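Triabin (Triatoma pallidipennis, PDB 1AVG) inhibits thrombin by forming a non-covalent one-to-one complex with it, blocking fibrin formation and thrombin-induced platelet aggregation while barely affecting amidolytic activity. Local coordinates at residues D4-E9 with K120-Y124; E91-T97 with V109-F115; F20-W25 with G49-I53. All coordinates share one frame; numbering follows the deposited sequence.

Contact 1 (D4-E9 with K120-Y124). Unlike the reference sequence in segment 120-124: Arg123 (reference Asp).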
ATOM      1  N   ASP C   4      -4.675  18.214  -9.838  1.00 68.28           N
ATOM      2  CA  ASP C   4      -3.895  18.401  -8.622  1.00 63.53           C
ATOM      3  C   ASP C   4      -3.745  19.894  -8.331  1.00 64.96           C
ATOM      4  O   ASP C   4      -3.581  20.700  -9.251  1.00 65.41           O
ATOM      5  CB  ASP C   4      -2.519  17.753  -8.788  0.50 56.09           C
ATOM      6  CG  ASP C   4      -2.601  16.280  -9.176  0.50 48.82           C
ATOM      7  OD1 ASP C   4      -3.706  15.696  -9.179  0.50 43.36           O
ATOM      8  OD2 ASP C   4      -1.540  15.698  -9.468  0.50 46.20           O
ATOM      9  N   ASP C   5      -3.791  20.261  -7.054  1.00 64.13           N
ATOM     10  CA  ASP C   5      -3.670  21.662  -6.670  1.00 60.78           C
ATOM     11  C   ASP C   5      -2.903  21.782  -5.356  1.00 56.51           C
ATOM     12  O   ASP C   5      -3.480  21.689  -4.273  1.00 55.99           O
ATOM     13  CB  ASP C   5      -5.064  22.293  -6.550  1.00 65.16           C
ATOM     14  CG  ASP C   5      -5.045  23.803  -6.733  1.00 70.01           C
ATOM     15  OD1 ASP C   5      -4.820  24.270  -7.872  1.00 71.88           O
ATOM     16  OD2 ASP C   5      -5.272  24.525  -5.740  1.00 71.14           O
ATOM     17  N   CYS C   6      -1.598  22.002  -5.469  1.00 51.77           N
ATOM     18  CA  CYS C   6      -0.716  22.140  -4.316  1.00 49.27           C
ATOM     19  C   CYS C   6      -1.179  23.242  -3.376  1.00 53.32           C
ATOM     20  O   CYS C   6      -0.929  23.189  -2.174  1.00 53.13           O
ATOM     21  CB  CYS C   6       0.708  22.441  -4.782  1.00 38.76           C
ATOM     22  SG  CYS C   6       1.321  21.224  -5.981  1.00 29.81           S
ATOM     23  N   SER C   7      -1.858  24.237  -3.938  1.00 59.15           N
ATOM     24  CA  SER C   7      -2.363  25.370  -3.171  1.00 64.02           C
ATOM     25  C   SER C   7      -3.318  24.924  -2.059  1.00 64.65           C
ATOM     26  O   SER C   7      -3.192  25.356  -0.908  1.00 64.36           O
ATOM     27  CB  SER C   7      -3.076  26.355  -4.108  1.00 66.96           C
ATOM     28  OG  SER C   7      -2.422  26.445  -5.366  1.00 70.05           O
ATOM     29  N   ILE C   8      -4.255  24.041  -2.403  1.00 63.38           N
ATOM     30  CA  ILE C   8      -5.231  23.554  -1.436  1.00 61.25           C
ATOM     31  C   ILE C   8      -4.782  22.272  -0.739  1.00 57.45           C
ATOM     32  O   ILE C   8      -5.606  21.473  -0.299  1.00 59.14           O
ATOM     33  CB  ILE C   8      -6.644  23.365  -2.072  1.00 63.97           C
ATOM     34  CG1 ILE C   8      -6.630  22.265  -3.135  1.00 65.88           C
ATOM     35  CG2 ILE C   8      -7.123  24.676  -2.698  1.00 62.31           C
ATOM     36  CD1 ILE C   8      -7.980  22.056  -3.810  1.00 65.62           C
ATOM     37  N   GLU C   9      -3.473  22.069  -0.657  1.00 54.91           N
ATOM     38  CA  GLU C   9      -2.928  20.897   0.011  1.00 51.86           C
ATOM     39  C   GLU C   9      -2.626  21.260   1.461  1.00 51.87           C
ATOM     40  O   GLU C   9      -2.973  22.346   1.926  1.00 55.90           O
ATOM     41  CB  GLU C   9      -1.656  20.405  -0.691  1.00 49.52           C
ATOM     42  CG  GLU C   9      -1.873  19.246  -1.661  1.00 48.40           C
ATOM     43  CD  GLU C   9      -2.240  17.938  -0.965  1.00 54.18           C
ATOM     44  OE1 GLU C   9      -1.915  17.772   0.232  1.00 57.37           O
ATOM     45  OE2 GLU C   9      -2.851  17.066  -1.622  1.00 56.91           O
ATOM     46  N   LYS C 120       1.332  28.166 -14.135  1.00 73.65           N
ATOM     47  CA  LYS C 120       0.534  27.188 -13.398  1.00 69.06           C
ATOM     48  C   LYS C 120       0.702  25.740 -13.852  1.00 65.66           C
ATOM     49  O   LYS C 120       0.315  25.376 -14.958  1.00 67.42           O
ATOM     50  CB  LYS C 120      -0.951  27.574 -13.417  1.00 74.24           C
ATOM     51  CG  LYS C 120      -1.835  26.745 -12.477  1.00 81.08           C
ATOM     52  CD  LYS C 120      -1.610  27.117 -11.006  1.00 82.23           C
ATOM     53  CE  LYS C 120      -2.373  26.201 -10.040  1.00 80.59           C
ATOM     54  NZ  LYS C 120      -3.840  26.097 -10.289  1.00 76.66           N
ATOM     55  N   GLU C 121       1.259  24.911 -12.973  1.00 60.85           N
ATOM     56  CA  GLU C 121       1.453  23.492 -13.257  1.00 54.62           C
ATOM     57  C   GLU C 121       1.743  22.757 -11.942  1.00 46.75           C
ATOM     58  O   GLU C 121       2.771  22.990 -11.304  1.00 43.52           O
ATOM     59  CB  GLU C 121       2.591  23.305 -14.257  1.00 61.42           C
ATOM     60  CG  GLU C 121       2.469  22.051 -15.105  1.00 70.65           C
ATOM     61  CD  GLU C 121       3.618  21.885 -16.085  1.00 80.67           C
ATOM     62  OE1 GLU C 121       3.895  22.832 -16.861  1.00 83.86           O
ATOM     63  OE2 GLU C 121       4.241  20.799 -16.080  1.00 85.94           O
ATOM     64  N   ASP C 122       0.810  21.901 -11.530  1.00 40.52           N
ATOM     65  CA  ASP C 122       0.925  21.163 -10.273  1.00 36.18           C
ATOM     66  C   ASP C 122       1.075  19.675 -10.476  1.00 32.55           C
ATOM     67  O   ASP C 122       0.337  19.062 -11.248  1.00 33.95           O
ATOM     68  CB  ASP C 122      -0.313  21.385  -9.404  1.00 42.32           C
ATOM     69  CG  ASP C 122      -0.593  22.844  -9.135  1.00 48.68           C
ATOM     70  OD1 ASP C 122      -0.830  23.593 -10.103  1.00 55.49           O
ATOM     71  OD2 ASP C 122      -0.598  23.237  -7.951  1.00 49.69           O
ATOM     72  N   ARG C 123       1.968  19.073  -9.707  1.00 28.87           N
ATOM     73  CA  ARG C 123       2.188  17.647  -9.818  1.00 26.45           C
ATOM     74  C   ARG C 123       2.830  17.094  -8.545  1.00 21.85           C
ATOM     75  O   ARG C 123       3.696  17.731  -7.942  1.00 22.23           O
ATOM     76  CB  ARG C 123       3.042  17.374 -11.062  1.00 33.26           C
ATOM     77  CG  ARG C 123       3.225  15.913 -11.439  1.00 47.82           C
ATOM     78  CD  ARG C 123       3.849  15.812 -12.828  1.00 62.16           C
ATOM     79  NE  ARG C 123       4.438  14.501 -13.105  1.00 69.93           N
ATOM     80  CZ  ARG C 123       5.043  14.177 -14.246  1.00 71.68           C
ATOM     81  NH1 ARG C 123       5.145  15.065 -15.231  1.00 70.21           N
ATOM     82  NH2 ARG C 123       5.553  12.962 -14.405  1.00 70.73           N
ATOM     83  N   TYR C 124       2.320  15.953  -8.092  1.00 19.12           N
ATOM     84  CA  TYR C 124       2.834  15.284  -6.902  1.00 17.51           C
ATOM     85  C   TYR C 124       4.062  14.496  -7.332  1.00 17.38           C
ATOM     86  O   TYR C 124       3.974  13.612  -8.186  1.00 18.08           O
ATOM     87  CB  TYR C 124       1.767  14.355  -6.306  1.00 19.37           C
ATOM     88  CG  TYR C 124       0.526  15.079  -5.800  1.00 16.30           C
ATOM     89  CD1 TYR C 124       0.496  15.656  -4.529  1.00  7.72           C
ATOM     90  CD2 TYR C 124      -0.609  15.193  -6.596  1.00 19.48           C
ATOM     91  CE1 TYR C 124      -0.639  16.333  -4.070  1.00 17.93           C
ATOM     92  CE2 TYR C 124      -1.748  15.862  -6.145  1.00 24.29           C
ATOM     93  CZ  TYR C 124      -1.760  16.432  -4.886  1.00 24.56           C
ATOM     94  OH  TYR C 124      -2.893  17.100  -4.457  1.00 28.81           O
TER
HETATM   95  O   HOH W   1       0.639  14.558 -10.552  1.00 75.18           O

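Contact 2 (E91-T97 with V109-F115)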
ATOM      1  N   GLU C  91      14.389  30.667 -16.495  1.00 42.10           N
ATOM      2  CA  GLU C  91      13.623  31.227 -15.379  1.00 41.30           C
ATOM      3  C   GLU C  91      12.172  30.749 -15.233  1.00 37.92           C
ATOM      4  O   GLU C  91      11.395  30.700 -16.193  1.00 39.88           O
ATOM      5  CB  GLU C  91      13.686  32.753 -15.394  1.00 46.76           C
ATOM      6  CG  GLU C  91      15.120  33.276 -15.346  1.00 65.04           C
ATOM      7  CD  GLU C  91      15.223  34.784 -15.197  1.00 72.55           C
ATOM      8  OE1 GLU C  91      14.171  35.468 -15.168  1.00 76.80           O
ATOM      9  OE2 GLU C  91      16.371  35.281 -15.102  1.00 74.94           O
ATOM     10  N   PHE C  92      11.828  30.392 -14.003  1.00 34.10           N
ATOM     11  CA  PHE C  92      10.500  29.911 -13.645  1.00 28.77           C
ATOM     12  C   PHE C  92      10.471  29.842 -12.128  1.00 27.81           C
ATOM     13  O   PHE C  92      11.517  29.837 -11.481  1.00 26.80           O
ATOM     14  CB  PHE C  92      10.262  28.501 -14.216  1.00 28.82           C
ATOM     15  CG  PHE C  92      11.157  27.431 -13.619  1.00 20.67           C
ATOM     16  CD1 PHE C  92      10.801  26.779 -12.442  1.00 24.90           C
ATOM     17  CD2 PHE C  92      12.362  27.097 -14.221  1.00 22.64           C
ATOM     18  CE1 PHE C  92      11.634  25.817 -11.871  1.00 26.18           C
ATOM     19  CE2 PHE C  92      13.204  26.132 -13.657  1.00 23.28           C
ATOM     20  CZ  PHE C  92      12.837  25.495 -12.481  1.00 21.30           C
ATOM     21  N   GLU C  93       9.283  29.807 -11.550  1.00 29.61           N
ATOM     22  CA  GLU C  93       9.193  29.696 -10.108  1.00 32.17           C
ATOM     23  C   GLU C  93       8.752  28.278  -9.768  1.00 29.03           C
ATOM     24  O   GLU C  93       7.989  27.649 -10.516  1.00 24.47           O
ATOM     25  CB  GLU C  93       8.201  30.704  -9.524  1.00 40.72           C
ATOM     26  CG  GLU C  93       8.166  30.689  -7.991  1.00 55.10           C
ATOM     27  CD  GLU C  93       6.925  31.346  -7.395  1.00 63.63           C
ATOM     28  OE1 GLU C  93       5.795  30.962  -7.776  1.00 67.97           O
ATOM     29  OE2 GLU C  93       7.084  32.227  -6.520  1.00 67.51           O
ATOM     30  N   ALA C  94       9.270  27.773  -8.658  1.00 25.70           N
ATOM     31  CA  ALA C  94       8.936  26.444  -8.183  1.00 30.03           C
ATOM     32  C   ALA C  94       8.545  26.559  -6.716  1.00 30.22           C
ATOM     33  O   ALA C  94       9.284  27.135  -5.913  1.00 28.05           O
ATOM     34  CB  ALA C  94      10.130  25.507  -8.341  1.00 31.91           C
ATOM     35  N   ASP C  95       7.346  26.086  -6.393  1.00 29.31           N
ATOM     36  CA  ASP C  95       6.850  26.112  -5.021  1.00 28.87           C
ATOM     37  C   ASP C  95       6.734  24.671  -4.552  1.00 26.63           C
ATOM     38  O   ASP C  95       6.275  23.819  -5.314  1.00 30.10           O
ATOM     39  CB  ASP C  95       5.483  26.802  -4.963  1.00 27.45           C
ATOM     40  CG  ASP C  95       5.515  28.217  -5.533  1.00 28.83           C
ATOM     41  OD1 ASP C  95       6.554  28.890  -5.406  1.00 30.26           O
ATOM     42  OD2 ASP C  95       4.505  28.662  -6.114  1.00 31.41           O
ATOM     43  N   PHE C  96       7.229  24.385  -3.349  1.00 25.41           N
ATOM     44  CA  PHE C  96       7.171  23.032  -2.782  1.00 26.37           C
ATOM     45  C   PHE C  96       6.265  22.950  -1.554  1.00 26.43           C
ATOM     46  O   PHE C  96       6.432  23.727  -0.609  1.00 23.55           O
ATOM     47  CB  PHE C  96       8.551  22.566  -2.319  1.00 31.80           C
ATOM     48  CG  PHE C  96       9.591  22.520  -3.392  1.00 39.33           C
ATOM     49  CD1 PHE C  96       9.255  22.238  -4.710  1.00 42.28           C
ATOM     50  CD2 PHE C  96      10.928  22.738  -3.068  1.00 42.89           C
ATOM     51  CE1 PHE C  96      10.239  22.173  -5.690  1.00 46.47           C
ATOM     52  CE2 PHE C  96      11.918  22.676  -4.036  1.00 43.09           C
ATOM     53  CZ  PHE C  96      11.573  22.392  -5.353  1.00 45.97           C
ATOM     54  N   THR C  97       5.311  22.023  -1.572  1.00 27.41           N
ATOM     55  CA  THR C  97       4.419  21.787  -0.431  1.00 25.00           C
ATOM     56  C   THR C  97       4.792  20.372  -0.007  1.00 24.85           C
ATOM     57  O   THR C  97       4.479  19.404  -0.706  1.00 28.77           O
ATOM     58  CB  THR C  97       2.929  21.814  -0.833  1.00 24.81           C
ATOM     59  OG1 THR C  97       2.581  23.111  -1.328  1.00 28.91           O
ATOM     60  CG2 THR C  97       2.048  21.487   0.361  1.00 24.61           C
ATOM     61  N   VAL C 109       6.104  15.257  -2.481  1.00 18.35           N
ATOM     62  CA  VAL C 109       5.986  16.717  -2.493  1.00 17.62           C
ATOM     63  C   VAL C 109       5.064  17.206  -3.617  1.00 18.92           C
ATOM     64  O   VAL C 109       5.030  16.622  -4.694  1.00 22.12           O
ATOM     65  CB  VAL C 109       7.417  17.361  -2.702  1.00 15.27           C
ATOM     66  CG1 VAL C 109       7.326  18.852  -2.919  1.00 19.89           C
ATOM     67  CG2 VAL C 109       8.320  17.078  -1.514  1.00 11.53           C
ATOM     68  N   CYS C 110       4.281  18.246  -3.353  1.00 18.15           N
ATOM     69  CA  CYS C 110       3.424  18.795  -4.395  1.00 17.81           C
ATOM     70  C   CYS C 110       4.187  20.005  -4.913  1.00 20.25           C
ATOM     71  O   CYS C 110       4.568  20.872  -4.132  1.00 19.71           O
ATOM     72  CB  CYS C 110       2.071  19.215  -3.839  1.00 16.67           C
ATOM     73  SG  CYS C 110       0.807  19.452  -5.129  1.00 22.68           S
ATOM     74  N   ARG C 111       4.463  20.024  -6.213  1.00 24.41           N
ATOM     75  CA  ARG C 111       5.218  21.098  -6.838  1.00 19.73           C
ATOM     76  C   ARG C 111       4.440  21.908  -7.862  1.00 23.94           C
ATOM     77  O   ARG C 111       3.702  21.361  -8.685  1.00 25.76           O
ATOM     78  CB  ARG C 111       6.449  20.496  -7.491  1.00 21.84           C
ATOM     79  CG  ARG C 111       7.319  21.426  -8.314  1.00 25.21           C
ATOM     80  CD  ARG C 111       8.726  20.854  -8.278  1.00 27.48           C
ATOM     81  NE  ARG C 111       9.458  20.796  -9.544  1.00 26.12           N
ATOM     82  CZ  ARG C 111       8.962  20.404 -10.711  1.00 21.72           C
ATOM     83  NH1 ARG C 111       7.689  20.051 -10.833  1.00 23.47           N
ATOM     84  NH2 ARG C 111       9.790  20.199 -11.724  1.00 18.18           N
ATOM     85  N   SER C 112       4.581  23.221  -7.775  1.00 24.18           N
ATOM     86  CA  SER C 112       3.942  24.119  -8.715  1.00 27.05           C
ATOM     87  C   SER C 112       5.058  24.817  -9.459  1.00 28.60           C
ATOM     88  O   SER C 112       5.886  25.494  -8.841  1.00 29.87           O
ATOM     89  CB  SER C 112       3.091  25.153  -7.992  1.00 26.50           C
ATOM     90  OG  SER C 112       2.017  24.523  -7.335  1.00 39.66           O
ATOM     91  N   ILE C 113       5.156  24.556 -10.756  1.00 29.71           N
ATOM     92  CA  ILE C 113       6.181  25.201 -11.559  1.00 33.89           C
ATOM     93  C   ILE C 113       5.429  26.236 -12.364  1.00 36.15           C
ATOM     94  O   ILE C 113       4.316  25.985 -12.847  1.00 33.35           O
ATOM     95  CB  ILE C 113       6.946  24.237 -12.536  1.00 33.93           C
ATOM     96  CG1 ILE C 113       6.695  22.768 -12.202  1.00 40.48           C
ATOM     97  CG2 ILE C 113       8.444  24.485 -12.449  1.00 26.81           C
ATOM     98  CD1 ILE C 113       5.532  22.144 -12.948  1.00 43.67           C
ATOM     99  N   THR C 114       6.015  27.417 -12.456  1.00 38.61           N
ATOM    100  CA  THR C 114       5.410  28.504 -13.201  1.00 43.58           C
ATOM    101  C   THR C 114       6.464  29.127 -14.115  1.00 48.05           C
ATOM    102  O   THR C 114       7.252  29.984 -13.693  1.00 49.31           O
ATOM    103  CB  THR C 114       4.855  29.568 -12.240  1.00 39.10           C
ATOM    104  OG1 THR C 114       4.018  28.938 -11.259  1.00 35.93           O
ATOM    105  CG2 THR C 114       4.048  30.589 -13.001  1.00 36.74           C
ATOM    106  N   PHE C 115       6.536  28.634 -15.345  1.00 50.07           N
ATOM    107  CA  PHE C 115       7.495  29.166 -16.300  1.00 51.66           C
ATOM    108  C   PHE C 115       6.990  30.525 -16.718  1.00 58.99           C
ATOM    109  O   PHE C 115       5.778  30.757 -16.733  1.00 60.69           O
ATOM    110  CB  PHE C 115       7.622  28.247 -17.511  1.00 41.44           C
ATOM    111  CG  PHE C 115       8.215  26.915 -17.186  1.00 31.94           C
ATOM    112  CD1 PHE C 115       7.413  25.881 -16.713  1.00 32.06           C
ATOM    113  CD2 PHE C 115       9.579  26.701 -17.315  1.00 27.41           C
ATOM    114  CE1 PHE C 115       7.961  24.651 -16.368  1.00 33.53           C
ATOM    115  CE2 PHE C 115      10.139  25.479 -16.975  1.00 33.00           C
ATOM    116  CZ  PHE C 115       9.327  24.448 -16.498  1.00 35.00           C
TER

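Contact 3 (F20-W25 with G49-I53)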
ATOM      1  N   PHE C  20      16.210  18.706   4.910  1.00 29.44           N
ATOM      2  CA  PHE C  20      15.891  18.447   3.526  1.00 29.08           C
ATOM      3  C   PHE C  20      16.824  19.197   2.594  1.00 27.57           C
ATOM      4  O   PHE C  20      17.420  18.595   1.708  1.00 32.45           O
ATOM      5  CB  PHE C  20      14.454  18.820   3.191  1.00 27.85           C
ATOM      6  CG  PHE C  20      14.102  18.546   1.759  1.00 33.03           C
ATOM      7  CD1 PHE C  20      14.446  19.454   0.755  1.00 32.82           C
ATOM      8  CD2 PHE C  20      13.506  17.345   1.398  1.00 32.88           C
ATOM      9  CE1 PHE C  20      14.210  19.165  -0.581  1.00 30.12           C
ATOM     10  CE2 PHE C  20      13.265  17.048   0.060  1.00 30.89           C
ATOM     11  CZ  PHE C  20      13.620  17.963  -0.930  1.00 31.31           C
ATOM     12  N   PHE C  21      16.884  20.517   2.736  1.00 25.25           N
ATOM     13  CA  PHE C  21      17.749  21.323   1.882  1.00 24.46           C
ATOM     14  C   PHE C  21      19.202  21.180   2.286  1.00 27.15           C
ATOM     15  O   PHE C  21      19.841  22.111   2.785  1.00 25.39           O
ATOM     16  CB  PHE C  21      17.312  22.781   1.863  1.00 17.35           C
ATOM     17  CG  PHE C  21      15.967  22.975   1.269  1.00 20.68           C
ATOM     18  CD1 PHE C  21      15.763  22.761  -0.089  1.00 25.69           C
ATOM     19  CD2 PHE C  21      14.885  23.323   2.065  1.00 18.89           C
ATOM     20  CE1 PHE C  21      14.495  22.889  -0.646  1.00 29.36           C
ATOM     21  CE2 PHE C  21      13.613  23.454   1.519  1.00 20.72           C
ATOM     22  CZ  PHE C  21      13.416  23.237   0.162  1.00 25.80           C
ATOM     23  N   ASN C  22      19.709  19.985   2.030  1.00 28.93           N
ATOM     24  CA  ASN C  22      21.071  19.616   2.333  1.00 32.41           C
ATOM     25  C   ASN C  22      21.307  18.338   1.551  1.00 30.76           C
ATOM     26  O   ASN C  22      20.484  17.426   1.589  1.00 30.75           O
ATOM     27  CB  ASN C  22      21.216  19.352   3.834  1.00 39.70           C
ATOM     28  CG  ASN C  22      22.603  18.872   4.215  1.00 48.05           C
ATOM     29  OD1 ASN C  22      23.612  19.361   3.696  1.00 54.64           O
ATOM     30  ND2 ASN C  22      22.662  17.914   5.134  1.00 49.60           N
ATOM     31  N   GLY C  23      22.379  18.304   0.773  1.00 32.64           N
ATOM     32  CA  GLY C  23      22.684  17.111   0.001  1.00 32.53           C
ATOM     33  C   GLY C  23      22.118  17.045  -1.406  1.00 29.87           C
ATOM     34  O   GLY C  23      21.844  18.067  -2.042  1.00 27.17           O
ATOM     35  N   THR C  24      21.948  15.820  -1.887  1.00 30.14           N
ATOM     36  CA  THR C  24      21.441  15.570  -3.226  1.00 28.49           C
ATOM     37  C   THR C  24      20.207  14.669  -3.206  1.00 27.91           C
ATOM     38  O   THR C  24      20.154  13.680  -2.478  1.00 26.57           O
ATOM     39  CB  THR C  24      22.533  14.906  -4.109  1.00 25.63           C
ATOM     40  OG1 THR C  24      23.727  15.706  -4.086  1.00 29.97           O
ATOM     41  CG2 THR C  24      22.050  14.754  -5.548  1.00 15.31           C
ATOM     42  N   TRP C  25      19.212  15.052  -3.997  1.00 30.23           N
ATOM     43  CA  TRP C  25      17.972  14.303  -4.140  1.00 27.28           C
ATOM     44  C   TRP C  25      17.834  14.076  -5.631  1.00 27.69           C
ATOM     45  O   TRP C  25      18.165  14.953  -6.428  1.00 29.93           O
ATOM     46  CB  TRP C  25      16.773  15.122  -3.671  1.00 24.61           C
ATOM     47  CG  TRP C  25      16.698  15.354  -2.195  1.00 28.99           C
ATOM     48  CD1 TRP C  25      17.072  16.484  -1.521  1.00 30.14           C
ATOM     49  CD2 TRP C  25      16.125  14.475  -1.215  1.00 27.41           C
ATOM     50  NE1 TRP C  25      16.755  16.367  -0.188  1.00 27.77           N
ATOM     51  CE2 TRP C  25      16.170  15.146   0.025  1.00 31.02           C
ATOM     52  CE3 TRP C  25      15.571  13.190  -1.267  1.00 26.90           C
ATOM     53  CZ2 TRP C  25      15.675  14.572   1.203  1.00 30.43           C
ATOM     54  CZ3 TRP C  25      15.081  12.623  -0.097  1.00 19.76           C
ATOM     55  CH2 TRP C  25      15.136  13.314   1.119  1.00 18.80           C
ATOM     56  N   GLY C  49      22.381  25.713   2.636  1.00 98.54           N
ATOM     57  CA  GLY C  49      21.671  24.533   2.165  1.00 96.48           C
ATOM     58  C   GLY C  49      21.755  24.284   0.669  1.00 93.47           C
ATOM     59  O   GLY C  49      20.731  24.096   0.005  1.00 94.62           O
ATOM     60  N   PHE C  50      22.977  24.266   0.143  1.00 88.76           N
ATOM     61  CA  PHE C  50      23.229  24.033  -1.279  1.00 80.34           C
ATOM     62  C   PHE C  50      22.797  22.610  -1.635  1.00 72.19           C
ATOM     63  O   PHE C  50      23.602  21.676  -1.620  1.00 73.59           O
ATOM     64  CB  PHE C  50      24.720  24.236  -1.569  1.00 83.68           C
ATOM     65  CG  PHE C  50      25.086  24.136  -3.021  0.50 86.33           C
ATOM     66  CD1 PHE C  50      24.824  25.188  -3.893  0.50 87.81           C
ATOM     67  CD2 PHE C  50      25.745  23.008  -3.508  0.50 88.13           C
ATOM     68  CE1 PHE C  50      25.216  25.121  -5.228  0.50 89.03           C
ATOM     69  CE2 PHE C  50      26.142  22.931  -4.840  0.50 89.28           C
ATOM     70  CZ  PHE C  50      25.878  23.989  -5.700  0.50 89.47           C
ATOM     71  N   THR C  51      21.513  22.456  -1.930  1.00 62.17           N
ATOM     72  CA  THR C  51      20.944  21.160  -2.272  1.00 49.14           C
ATOM     73  C   THR C  51      20.923  20.970  -3.774  1.00 43.66           C
ATOM     74  O   THR C  51      20.550  21.880  -4.513  1.00 41.68           O
ATOM     75  CB  THR C  51      19.511  21.056  -1.779  1.00 44.24           C
ATOM     76  OG1 THR C  51      19.413  21.670  -0.490  1.00 41.35           O
ATOM     77  CG2 THR C  51      19.095  19.599  -1.679  1.00 45.28           C
ATOM     78  N   GLN C  52      21.322  19.792  -4.229  1.00 38.80           N
ATOM     79  CA  GLN C  52      21.327  19.504  -5.654  1.00 33.88           C
ATOM     80  C   GLN C  52      20.185  18.553  -5.969  1.00 32.68           C
ATOM     81  O   GLN C  52      20.146  17.428  -5.461  1.00 34.02           O
ATOM     82  CB  GLN C  52      22.646  18.867  -6.076  1.00 34.23           C
ATOM     83  CG  GLN C  52      23.879  19.639  -5.658  1.00 38.72           C
ATOM     84  CD  GLN C  52      25.152  18.908  -6.019  1.00 43.77           C
ATOM     85  OE1 GLN C  52      25.294  17.710  -5.761  1.00 46.68           O
ATOM     86  NE2 GLN C  52      26.084  19.621  -6.632  1.00 51.49           N
ATOM     87  N   ILE C  53      19.218  19.034  -6.740  1.00 27.47           N
ATOM     88  CA  ILE C  53      18.085  18.217  -7.136  1.00 23.39           C
ATOM     89  C   ILE C  53      18.376  17.851  -8.584  1.00 24.47           C
ATOM     90  O   ILE C  53      18.565  18.729  -9.422  1.00 27.86           O
ATOM     91  CB  ILE C  53      16.749  18.997  -7.097  1.00 23.52           C
ATOM     92  CG1 ILE C  53      16.541  19.686  -5.738  1.00 25.91           C
ATOM     93  CG2 ILE C  53      15.592  18.064  -7.422  1.00 26.51           C
ATOM     94  CD1 ILE C  53      15.832  18.867  -4.692  1.00 25.49           C
TER

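Contact 1 (D4-E9 with K120-Y124)
Cys6 and Asp122 make the central polar link: the backbone amide of Cys6 donates to the carboxylate, with 2.9 Å from Cys6 N to Asp122 OD2. The donor comes to the anti side of that oxygen, 29° out of the carboxylate plane. An aspartate suits the place because its short side chain, with CG beside the backbone N (chi1 -56°), puts OD2 where both Cys6 N and Ser112 OG meet it.

Lys120 reaches Asp5 with a chain bent at chi2 and chi4, which brings NZ to 3.2 Å from Asp5 OD1, nearly in line with the C-O bond. The same NZ forms a longer ion pair with OD1 of Asp122. Since Asp5 OD1 and Asp122 OD2 are 4.3 Å apart, the ammonium probably eases the repulsion between the two carboxylates.

Tyr124 is engaged at two places on its rim. Its hydroxyl donates to Glu9, with 2.8 Å from Tyr124 OH to Glu9 OE2, and the carboxylate stands almost perpendicular to the ring (85°). Farther round, beside CD2 and CE2, the Asp4 carboxylate lies at the ring edge, its plane turned 57° from the ring. A water 2.7 Å from Asp4 OD2 links that oxygen to the backbone N of Tyr124.

Second-shell groups position these acids. Ala1 N donates to Asp4 OD2, and Ser112 OG bonds to Asp122 OD2, giving the latter oxygen two partners. Glu9 also packs on an apolar side chain of another protein chain. The whole is an N-terminal segment held by side chains against the last strand, 122-128, and tied by the Cys6-Cys110 disulfide to its neighbour 106-115, in a lipocalin-like calycin barrel.

Contact 2 (E91-T97 with V109-F115)
An antiparallel beta hairpin of the barrel wall joins strand 92-101 to strand 106-115, and residues 92-97 and 109-115 run at 171° to each other. The pairs Glu93-Thr114, Asp95-Ser112 and Thr97-Cys110 are hydrogen-bonded, each through two backbone bonds; Cys110 N to Thr97 O, at 2.9 Å, is nearly straight (174°). The alternate pairs bring CA-H groups to carbonyls, as at Ala94 CA and Ser112 O.

Side chains divide by face. Phe92, Ala94, Phe96, Arg111, Ile113 and Phe115 line the interior, where the aromatic rings pack with Phe67, Phe82 and Phe42. Phe92 and Phe115 lie side by side, their centroids 5.0 Å apart and planes inclined at 38°. A chi1 of 66° sets CG of Phe92 between its backbone N and carbonyl carbon, and its CD1 and CE1 meet CG2 of Ile113.

Arg111 runs alongside Phe96: its CD touches CE1 at the ring edge, and the guanidinium is nearly coplanar with the ring. Its NH2 forms a salt bridge with Glu55, and Tyr58, a loop residue, adds a cation-pi contact. On the other face, Asp95 bonds to Ser81. Apart from Arg111, the inward side chains are apolar, and the hairpin is a two-strand piece of the calycin beta-barrel wall.

Contact 3 (F20-W25 with G49-I53)
Thr24 pairs with Gln52 and Trp25 with Ile53, in parallel, at the Gly-X-Trp signature of the lipocalin first strand, here Gly23-Thr24-Trp25.

The backbone bonds come first. Gln52 N donates to Gly23 O at 2.8 Å, and Trp25 N to Gln52 O at 2.9 Å, both nearly straight on to the carbonyl. Glycine suits position 23 because its backbone angles, with phi at 91°, would press a CB against the preceding carbonyl.

A polar side-chain bond runs along the face shared by Thr24 and Gln52: Thr24 OG1 donates at 3.0 Å to a lone pair of Gln52 OE1, in the amide plane. Thr24 and Gln52 both also touch Ala138.

Apolar contacts gather round Trp25 and Ile53. CD1 of Ile53 lies 4.0 Å from CB of Trp25 and also approaches the Phe20 ring, while the methyl CG2 of Thr51 sits at the indole edge by CD1. Arg129 packs on Trp25 as a cation-pi partner, as the conserved arginine does in many lipocalins, and bonds to the carbonyls of Asn22 and Thr24.

Finally, one bond helps fix the rotation of the indole: Trp25 NE1 donates to Phe20 O at 3.0 Å, almost straight at 171° and within the indole plane.

Overall arrangement
The three contacts fasten different parts of one barrel. Contact 2 is its buried core wall, whereas contacts 1 and 3 are partly buried and lie on opposite sides of the chain's centre, about 22 Å apart between centres. Contact 1 adjoins contact 2 directly: strands 106-115 and 122-128 are sheet neighbours, the backbone of Glu121 probably bonds to Ile113, and the Cys6-Cys110 disulfide bridges the two covalently. Contacts 2 and 3 meet more lightly, Phe96 against Phe21. The chemistry changes accordingly: carboxylates, a lysine and a water join the N-terminal segment in contact 1, regular antiparallel backbone bonding and aromatic packing dominate contact 2, and contact 3 combines parallel pairing with a buried tryptophan.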